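Local coordinates for protein viral CASP8 and FADD-like apoptosis regulator (Molluscum contagiosum virus subtype 1, PDB 2BBR) that blocks death-receptor-induced apoptosis by interfering with caspase-8 recruitment and activation at the death-inducing signaling complex, and suppresses host NF-kappa-B activation, at residues A[60-65]-A[89-94]; A[156-161]-A[172-177]; A[26-31]-A[40-45]. All blocks are in the same frame, centred on the assembly; numbering follows the deposited sequence.

Contact 1. Residues A[60-65]-A[89-94]; sequences LVEMLY and GTSFLT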
loop_
_atom_site.group_PDB
_atom_site.type_symbol
_atom_site.label_atom_id
_atom_site.label_comp_id
_atom_site.label_asym_id
_atom_site.label_seq_id
_atom_site.Cartn_x
_atom_site.Cartn_y
_atom_site.Cartn_z
ATOM N N LEU A 60 -0.121 0.725 -12.907
ATOM C CA LEU A 60 -0.212 2.173 -12.762
ATOM C C LEU A 60 -1.636 2.612 -12.451
ATOM O O LEU A 60 -1.854 3.491 -11.619
ATOM C CB LEU A 60 0.286 2.875 -14.031
ATOM C CG LEU A 60 1.802 2.963 -14.237
ATOM C CD1 LEU A 60 2.426 3.775 -13.113
ATOM C CD2 LEU A 60 2.401 1.572 -14.287
ATOM N N VAL A 61 -2.604 2.005 -13.128
ATOM C CA VAL A 61 -3.999 2.343 -12.896
ATOM C C VAL A 61 -4.376 2.020 -11.449
ATOM O O VAL A 61 -5.042 2.815 -10.783
ATOM C CB VAL A 61 -4.905 1.588 -13.894
ATOM C CG1 VAL A 61 -6.357 1.646 -13.452
ATOM C CG2 VAL A 61 -4.763 2.212 -15.277
ATOM N N GLU A 62 -3.933 0.869 -10.950
ATOM C CA GLU A 62 -4.234 0.499 -9.568
ATOM C C GLU A 62 -3.588 1.480 -8.600
ATOM O O GLU A 62 -4.201 1.884 -7.612
ATOM C CB GLU A 62 -3.742 -0.912 -9.255
ATOM C CG GLU A 62 -4.562 -2.005 -9.893
ATOM C CD GLU A 62 -4.368 -3.333 -9.194
ATOM O OE1 GLU A 62 -3.528 -4.137 -9.651
ATOM O OE2 GLU A 62 -5.051 -3.559 -8.176
ATOM N N MET A 63 -2.340 1.852 -8.870
ATOM C CA MET A 63 -1.658 2.804 -8.006
ATOM C C MET A 63 -2.439 4.105 -7.915
ATOM O O MET A 63 -2.674 4.619 -6.823
ATOM C CB MET A 63 -0.257 3.103 -8.530
ATOM C CG MET A 63 0.709 1.949 -8.408
ATOM S SD MET A 63 2.308 2.381 -9.089
ATOM C CE MET A 63 3.156 0.808 -8.966
ATOM N N LEU A 64 -2.839 4.639 -9.064
ATOM C CA LEU A 64 -3.587 5.894 -9.068
ATOM C C LEU A 64 -4.936 5.750 -8.368
ATOM O O LEU A 64 -5.383 6.662 -7.674
ATOM C CB LEU A 64 -3.775 6.399 -10.502
ATOM C CG LEU A 64 -2.481 6.796 -11.225
ATOM C CD1 LEU A 64 -2.795 7.188 -12.661
ATOM C CD2 LEU A 64 -1.805 7.944 -10.484
ATOM N N TYR A 65 -5.587 4.606 -8.551
ATOM C CA TYR A 65 -6.871 4.379 -7.904
ATOM C C TYR A 65 -6.709 4.377 -6.384
ATOM O O TYR A 65 -7.470 5.024 -5.665
ATOM C CB TYR A 65 -7.461 3.043 -8.347
ATOM C CG TYR A 65 -8.826 2.779 -7.756
ATOM C CD1 TYR A 65 -9.979 3.246 -8.382
ATOM C CD2 TYR A 65 -8.963 2.100 -6.543
ATOM C CE1 TYR A 65 -11.236 3.046 -7.816
ATOM C CE2 TYR A 65 -10.217 1.897 -5.970
ATOM C CZ TYR A 65 -11.347 2.374 -6.615
ATOM O OH TYR A 65 -12.589 2.185 -6.050
ATOM N N GLY A 89 -6.652 -5.699 -8.854
ATOM C CA GLY A 89 -6.308 -7.090 -8.626
ATOM C C GLY A 89 -5.689 -7.798 -9.814
ATOM O O GLY A 89 -5.589 -9.026 -9.809
ATOM N N THR A 90 -5.259 -7.049 -10.827
ATOM C CA THR A 90 -4.667 -7.671 -12.010
ATOM C C THR A 90 -3.198 -7.330 -12.258
ATOM O O THR A 90 -2.712 -7.456 -13.382
ATOM C CB THR A 90 -5.467 -7.329 -13.295
ATOM O OG1 THR A 90 -5.320 -5.939 -13.604
ATOM C CG2 THR A 90 -6.946 -7.654 -13.109
ATOM N N SER A 91 -2.489 -6.896 -11.221
ATOM C CA SER A 91 -1.070 -6.572 -11.361
ATOM C C SER A 91 -0.313 -7.182 -10.189
ATOM O O SER A 91 -0.882 -7.945 -9.408
ATOM C CB SER A 91 -0.850 -5.056 -11.389
ATOM O OG SER A 91 -0.981 -4.486 -10.098
ATOM N N PHE A 92 0.965 -6.842 -10.054
ATOM C CA PHE A 92 1.775 -7.385 -8.968
ATOM C C PHE A 92 1.312 -6.894 -7.596
ATOM O O PHE A 92 1.573 -7.539 -6.584
ATOM C CB PHE A 92 3.244 -7.003 -9.167
ATOM C CG PHE A 92 3.563 -5.594 -8.758
ATOM C CD1 PHE A 92 3.983 -5.307 -7.462
ATOM C CD2 PHE A 92 3.413 -4.547 -9.659
ATOM C CE1 PHE A 92 4.247 -3.999 -7.071
ATOM C CE2 PHE A 92 3.675 -3.234 -9.278
ATOM C CZ PHE A 92 4.092 -2.959 -7.979
ATOM N N LEU A 93 0.630 -5.753 -7.560
ATOM C CA LEU A 93 0.176 -5.198 -6.286
ATOM C C LEU A 93 -0.660 -6.188 -5.491
ATOM O O LEU A 93 -1.511 -6.889 -6.037
ATOM C CB LEU A 93 -0.613 -3.911 -6.525
ATOM C CG LEU A 93 0.212 -2.770 -7.136
ATOM C CD1 LEU A 93 -0.718 -1.710 -7.689
ATOM C CD2 LEU A 93 1.162 -2.185 -6.101
ATOM N N THR A 94 -0.416 -6.240 -4.189
ATOM C CA THR A 94 -1.140 -7.168 -3.335
ATOM C C THR A 94 -2.247 -6.493 -2.543
ATOM O O THR A 94 -2.190 -5.295 -2.255
ATOM C CB THR A 94 -0.189 -7.862 -2.340
ATOM O OG1 THR A 94 0.380 -6.881 -1.463
ATOM C CG2 THR A 94 0.923 -8.592 -3.086
HETATM O O HOH W 1 -3.343 -6.355 -8.200
#
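Where the loop that leads into helix 95-104 lies against helix 57-66, the carboxylate of Glu62 makes the direct hydrogen bonds between loop and helix, its two oxygens taking up polar groups from Gly89 and Ser91. Gly89 N donates to Glu62 OE2 over 2.8 Å. The bond is nearly straight at the hydrogen (171°), yet the donor stands well above the carboxylate plane, 61° out of it. Lys98 of the following helix forms a salt bridge with the same oxygen, so a main-chain N-H and a charge share it, and both would be expected to favour the ionised acid. The other oxygen, Glu62 OE1, accepts from Ser91 OG at 2.6 Å, on the anti side but somewhat out of the carboxylate plane, and a water lies 2.7 Å from it. That water also accepts from Ser91 N. Ser91 exemplifies the ST turn: with OG between its own backbone N and carbonyl carbon (chi1 75°), the hydroxyl donates to Glu62 while accepting from Leu93 N at 3.3 Å. Beside this polar patch the contact turns apolar. Leu93 CD1 presses on Glu62 CB at 3.5 Å and reaches Met63 CG at 4.0 Å, its side chain crossing that of Met63 at about a right angle. Farther along, the extended Met63 brings CE to the edge of the Phe92 ring, 4.0 Å from CZ and near the ring plane. A bound azide, probably from the crystallisation liquor, lies about 4 Å from the Glu62 side chain, in a pocket lined by Leu88, Arg95 and Lys98.

Contact 2. Residues A[156-161]-A[172-177]; sequences VLADML and QLVEYE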
loop_
_atom_site.group_PDB
_atom_site.type_symbol
_atom_site.label_atom_id
_atom_site.label_comp_id
_atom_site.label_asym_id
_atom_site.label_seq_id
_atom_site.Cartn_x
_atom_site.Cartn_y
_atom_site.Cartn_z
ATOM N N VAL A 156 -2.278 -8.345 14.888
ATOM C CA VAL A 156 -1.749 -7.391 15.856
ATOM C C VAL A 156 -2.287 -6.000 15.524
ATOM O O VAL A 156 -2.703 -5.255 16.416
ATOM C CB VAL A 156 -0.203 -7.371 15.851
ATOM C CG1 VAL A 156 0.307 -6.195 16.675
ATOM C CG2 VAL A 156 0.329 -8.680 16.425
ATOM N N LEU A 157 -2.277 -5.653 14.241
ATOM C CA LEU A 157 -2.791 -4.361 13.811
ATOM C C LEU A 157 -4.302 -4.292 14.000
ATOM O O LEU A 157 -4.839 -3.250 14.374
ATOM C CB LEU A 157 -2.443 -4.107 12.345
ATOM C CG LEU A 157 -1.217 -3.230 12.092
ATOM C CD1 LEU A 157 -0.900 -3.199 10.609
ATOM C CD2 LEU A 157 -1.485 -1.822 12.620
ATOM N N ALA A 158 -4.993 -5.396 13.730
ATOM C CA ALA A 158 -6.440 -5.431 13.922
ATOM C C ALA A 158 -6.741 -5.174 15.399
ATOM O O ALA A 158 -7.671 -4.435 15.734
ATOM C CB ALA A 158 -6.997 -6.783 13.500
ATOM N N ASP A 159 -5.952 -5.790 16.275
ATOM C CA ASP A 159 -6.121 -5.619 17.716
ATOM C C ASP A 159 -5.916 -4.163 18.114
ATOM O O ASP A 159 -6.636 -3.633 18.963
ATOM C CB ASP A 159 -5.118 -6.471 18.501
ATOM C CG ASP A 159 -5.376 -7.958 18.378
ATOM O OD1 ASP A 159 -6.513 -8.352 18.046
ATOM O OD2 ASP A 159 -4.434 -8.733 18.636
ATOM N N MET A 160 -4.916 -3.523 17.518
ATOM C CA MET A 160 -4.631 -2.127 17.810
ATOM C C MET A 160 -5.808 -1.252 17.388
ATOM O O MET A 160 -6.200 -0.333 18.108
ATOM C CB MET A 160 -3.353 -1.695 17.088
ATOM C CG MET A 160 -2.085 -2.293 17.686
ATOM S SD MET A 160 -0.630 -2.215 16.607
ATOM C CE MET A 160 -0.536 -0.450 16.279
ATOM N N LEU A 161 -6.374 -1.542 16.223
ATOM C CA LEU A 161 -7.511 -0.778 15.731
ATOM C C LEU A 161 -8.741 -1.004 16.611
ATOM O O LEU A 161 -9.537 -0.086 16.824
ATOM C CB LEU A 161 -7.798 -1.160 14.276
ATOM C CG LEU A 161 -6.708 -0.704 13.294
ATOM C CD1 LEU A 161 -6.834 -1.453 11.977
ATOM C CD2 LEU A 161 -6.817 0.803 13.080
ATOM N N GLN A 172 -12.029 -4.847 8.619
ATOM C CA GLN A 172 -11.425 -4.969 7.297
ATOM C C GLN A 172 -10.177 -5.840 7.363
ATOM O O GLN A 172 -9.929 -6.650 6.471
ATOM C CB GLN A 172 -11.040 -3.600 6.743
ATOM C CG GLN A 172 -12.203 -2.713 6.369
ATOM C CD GLN A 172 -11.736 -1.441 5.697
ATOM O OE1 GLN A 172 -11.046 -1.486 4.680
ATOM N NE2 GLN A 172 -12.107 -0.299 6.262
ATOM N N LEU A 173 -9.379 -5.657 8.411
ATOM C CA LEU A 173 -8.164 -6.445 8.562
ATOM C C LEU A 173 -8.441 -7.896 8.933
ATOM O O LEU A 173 -7.759 -8.793 8.443
ATOM C CB LEU A 173 -7.228 -5.810 9.592
ATOM C CG LEU A 173 -6.215 -4.809 9.029
ATOM C CD1 LEU A 173 -6.926 -3.597 8.452
ATOM C CD2 LEU A 173 -5.255 -4.397 10.135
ATOM N N VAL A 174 -9.420 -8.131 9.802
ATOM C CA VAL A 174 -9.763 -9.499 10.184
ATOM C C VAL A 174 -10.271 -10.245 8.952
ATOM O O VAL A 174 -9.881 -11.389 8.695
ATOM C CB VAL A 174 -10.851 -9.528 11.285
ATOM C CG1 VAL A 174 -11.376 -10.949 11.466
ATOM C CG2 VAL A 174 -10.271 -9.017 12.596
ATOM N N GLU A 175 -11.135 -9.592 8.186
ATOM C CA GLU A 175 -11.676 -10.209 6.987
ATOM C C GLU A 175 -10.578 -10.490 5.971
ATOM O O GLU A 175 -10.596 -11.530 5.308
ATOM C CB GLU A 175 -12.765 -9.325 6.384
ATOM C CG GLU A 175 -14.049 -9.358 7.204
ATOM C CD GLU A 175 -15.136 -8.460 6.653
ATOM O OE1 GLU A 175 -16.277 -8.538 7.157
ATOM O OE2 GLU A 175 -14.850 -7.675 5.726
ATOM N N TYR A 176 -9.625 -9.571 5.846
ATOM C CA TYR A 176 -8.516 -9.770 4.924
ATOM C C TYR A 176 -7.705 -10.990 5.340
ATOM O O TYR A 176 -7.368 -11.831 4.507
ATOM C CB TYR A 176 -7.581 -8.553 4.900
ATOM C CG TYR A 176 -6.241 -8.903 4.290
ATOM C CD1 TYR A 176 -6.120 -9.133 2.924
ATOM C CD2 TYR A 176 -5.128 -9.155 5.097
ATOM C CE1 TYR A 176 -4.937 -9.618 2.375
ATOM C CE2 TYR A 176 -3.937 -9.644 4.557
ATOM C CZ TYR A 176 -3.855 -9.879 3.193
ATOM O OH TYR A 176 -2.719 -10.424 2.644
ATOM N N GLU A 177 -7.374 -11.088 6.625
ATOM C CA GLU A 177 -6.573 -12.216 7.075
ATOM C C GLU A 177 -7.281 -13.533 6.818
ATOM O O GLU A 177 -6.651 -14.508 6.406
ATOM C CB GLU A 177 -6.214 -12.090 8.559
ATOM C CG GLU A 177 -5.209 -13.155 8.985
ATOM C CD GLU A 177 -4.590 -12.908 10.342
ATOM O OE1 GLU A 177 -4.338 -11.735 10.690
ATOM O OE2 GLU A 177 -4.325 -13.898 11.054
#
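Leu161 N donates to Leu157 O over 2.9 Å, an ordinary helical bond that sets these two leucines one turn apart, both turned toward Leu173 on the partner helix. The pairing is an antiparallel helix hairpin within the second death effector domain, a helical-bundle fold of the death superfamily: the axes of the short segments 156-161 and 172-177 approach to 9.1 Å, with their directions 159° apart. Leu173 has the largest share of the contact, and its CD2 methyl does most of the touching. Leu173 CD2 lies 3.6 Å from Leu157 CB and 3.7 Å from Ala158 N, meeting the backbone of the opposing helix. Its third neighbour is Leu161 CD1, 3.8 Å from Leu173 CD2, where the two side chains cross at about a right angle. The small side chain of Ala158 lets the backbones draw near, and its CB rests 4.0 Å from Leu173 CB. Leu157 also touches Val140 and Leu143 of helix 136-145, while Leu161 touches Leu115 of helix 109-122. At the exposed margin, Val174 CG2 lies 4.1 Å from Ala158 CB.

Contact 3. Residues A[26-31]-A[40-45]; sequences SLLLFL and TTVTQA
Leu29 fits its two methyls against the backbone just ahead of helix 42-51, and this is the tight part of the contact. Leu29 CD1 comes within 3.3 Å of Thr40 O, and Leu29 CD2 lies 3.4 Å from Thr41 O, so the branch spreads over two successive carbonyl groups. Chi1 (-79°) sets CG of Leu29 beside its backbone N, and chi2 (176°) places CD1 anti to CA; Leu29 CD2 also meets Ala45 CB at 3.9 Å. Val42 is met by both leucines at ordinary packing distances, its CG1 4.3 Å from Leu28 CD1 and its CG2 4.3 Å from Leu29 CG. The solvent side is of another kind, for Thr40, Thr41 and Gln44 are exposed and bond to one another instead of to helix 22-31. Thr41 and Gln44 form a capping box at the start of helix 42-51, in which Gln44 N donates to Thr41 OG1 at 3.2 Å and Thr41 N returns a weak bond to Gln44 OE1. The same amide oxygen accepts a stronger bond from Thr40 N, 2.8 Å long, with the donor nearly in line with the C=O bond (170°). Thr41 O, under Leu29, also accepts from Ala45 N. Within the first death effector domain the contact joins two successive helices of the bundle. Leu28 continues inward onto Leu20 and Leu67, while Phe30 packs on helix 136-145 and helix 95-104 of the second domain, where Arg97 makes a cation-pi contact with its ring.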
loop_
_atom_site.group_PDB
_atom_site.type_symbol
_atom_site.label_atom_id
_atom_site.label_comp_id
_atom_site.label_asym_id
_atom_site.label_seq_id
_atom_site.Cartn_x
_atom_site.Cartn_y
_atom_site.Cartn_z
ATOM N N SER A 26 5.335 8.499 -0.738
ATOM C CA SER A 26 5.546 7.526 0.325
ATOM C C SER A 26 4.597 6.342 0.177
ATOM O O SER A 26 4.985 5.195 0.393
ATOM C CB SER A 26 5.345 8.193 1.689
ATOM O OG SER A 26 5.543 7.272 2.746
ATOM N N LEU A 27 3.351 6.622 -0.182
ATOM C CA LEU A 27 2.375 5.559 -0.359
ATOM C C LEU A 27 2.773 4.642 -1.510
ATOM O O LEU A 27 2.663 3.422 -1.404
ATOM C CB LEU A 27 0.978 6.138 -0.608
ATOM C CG LEU A 27 0.423 7.034 0.502
ATOM C CD1 LEU A 27 -0.983 7.484 0.150
ATOM C CD2 LEU A 27 0.419 6.279 1.819
ATOM N N LEU A 28 3.240 5.222 -2.612
ATOM C CA LEU A 28 3.647 4.404 -3.744
ATOM C C LEU A 28 4.878 3.581 -3.397
ATOM O O LEU A 28 4.969 2.411 -3.765
ATOM C CB LEU A 28 3.922 5.273 -4.972
ATOM C CG LEU A 28 2.704 5.967 -5.586
ATOM C CD1 LEU A 28 3.097 6.573 -6.924
ATOM C CD2 LEU A 28 1.574 4.961 -5.781
ATOM N N LEU A 29 5.829 4.182 -2.692
ATOM C CA LEU A 29 7.023 3.444 -2.303
ATOM C C LEU A 29 6.625 2.247 -1.441
ATOM O O LEU A 29 7.192 1.165 -1.571
ATOM C CB LEU A 29 7.999 4.347 -1.545
ATOM C CG LEU A 29 8.840 5.288 -2.411
ATOM C CD1 LEU A 29 9.685 6.183 -1.525
ATOM C CD2 LEU A 29 9.729 4.472 -3.341
ATOM N N PHE A 30 5.641 2.440 -0.568
ATOM C CA PHE A 30 5.164 1.357 0.285
ATOM C C PHE A 30 4.531 0.259 -0.575
ATOM O O PHE A 30 4.781 -0.929 -0.370
ATOM C CB PHE A 30 4.143 1.896 1.287
ATOM C CG PHE A 30 3.463 0.829 2.096
ATOM C CD1 PHE A 30 4.054 0.308 3.245
ATOM C CD2 PHE A 30 2.224 0.340 1.706
ATOM C CE1 PHE A 30 3.411 -0.689 3.993
ATOM C CE2 PHE A 30 1.581 -0.648 2.442
ATOM C CZ PHE A 30 2.172 -1.165 3.587
ATOM N N LEU A 31 3.716 0.659 -1.547
ATOM C CA LEU A 31 3.072 -0.311 -2.429
ATOM C C LEU A 31 4.101 -1.151 -3.181
ATOM O O LEU A 31 3.848 -2.315 -3.509
ATOM C CB LEU A 31 2.167 0.399 -3.443
ATOM C CG LEU A 31 0.853 0.992 -2.931
ATOM C CD1 LEU A 31 0.147 1.707 -4.073
ATOM C CD2 LEU A 31 -0.035 -0.110 -2.358
ATOM N N THR A 40 14.460 4.311 -2.393
ATOM C CA THR A 40 14.148 5.433 -1.517
ATOM C C THR A 40 13.352 6.508 -2.252
ATOM O O THR A 40 12.719 7.359 -1.626
ATOM C CB THR A 40 15.436 6.063 -0.949
ATOM O OG1 THR A 40 16.295 6.456 -2.027
ATOM C CG2 THR A 40 16.167 5.065 -0.065
ATOM N N THR A 41 13.390 6.467 -3.581
ATOM C CA THR A 41 12.661 7.430 -4.399
ATOM C C THR A 41 11.691 6.695 -5.319
ATOM O O THR A 41 11.929 5.546 -5.692
ATOM C CB THR A 41 13.616 8.271 -5.270
ATOM O OG1 THR A 41 14.249 7.426 -6.239
ATOM C CG2 THR A 41 14.683 8.928 -4.409
ATOM N N VAL A 42 10.598 7.357 -5.683
ATOM C CA VAL A 42 9.604 6.747 -6.556
ATOM C C VAL A 42 10.214 6.402 -7.911
ATOM O O VAL A 42 9.866 5.389 -8.518
ATOM C CB VAL A 42 8.400 7.684 -6.775
ATOM C CG1 VAL A 42 7.341 6.981 -7.607
ATOM C CG2 VAL A 42 7.825 8.108 -5.436
ATOM N N THR A 43 11.126 7.247 -8.380
ATOM C CA THR A 43 11.785 7.014 -9.658
ATOM C C THR A 43 12.495 5.665 -9.633
ATOM O O THR A 43 12.382 4.879 -10.574
ATOM C CB THR A 43 12.813 8.124 -9.969
ATOM O OG1 THR A 43 12.133 9.377 -10.120
ATOM C CG2 THR A 43 13.573 7.810 -11.250
ATOM N N GLN A 44 13.222 5.398 -8.551
ATOM C CA GLN A 44 13.938 4.134 -8.416
ATOM C C GLN A 44 12.967 2.966 -8.442
ATOM O O GLN A 44 13.199 1.970 -9.124
ATOM C CB GLN A 44 14.720 4.084 -7.104
ATOM C CG GLN A 44 15.841 5.092 -6.987
ATOM C CD GLN A 44 16.648 4.895 -5.722
ATOM O OE1 GLN A 44 16.091 4.791 -4.628
ATOM N NE2 GLN A 44 17.968 4.846 -5.862
ATOM N N ALA A 45 11.879 3.090 -7.689
ATOM C CA ALA A 45 10.878 2.035 -7.626
ATOM C C ALA A 45 10.318 1.718 -9.009
ATOM O O ALA A 45 10.219 0.555 -9.390
ATOM C CB ALA A 45 9.756 2.439 -6.680
#

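Contact 2 is the most buried of the three and wholly apolar between its side chains, a helix-helix seam inside the second death effector domain. Contact 3 and the 60-65 segment of contact 1 belong to the first; both contacts are only partly buried and involve loop backbone. In contact 1 polar bonds cross between the segments, whereas in contact 3 they stay within 40-45, and a leucine's methyls, lying partly on carbonyl oxygens, bridge the gap. These two are neighbours: Met63 CB packs 3.8 Å from Leu28 CD2, and Leu93 CD2 rests on Leu31 O. Contact 2 lies apart, its centre about 22 Å from that of contact 1 and about 25 Å from that of contact 3.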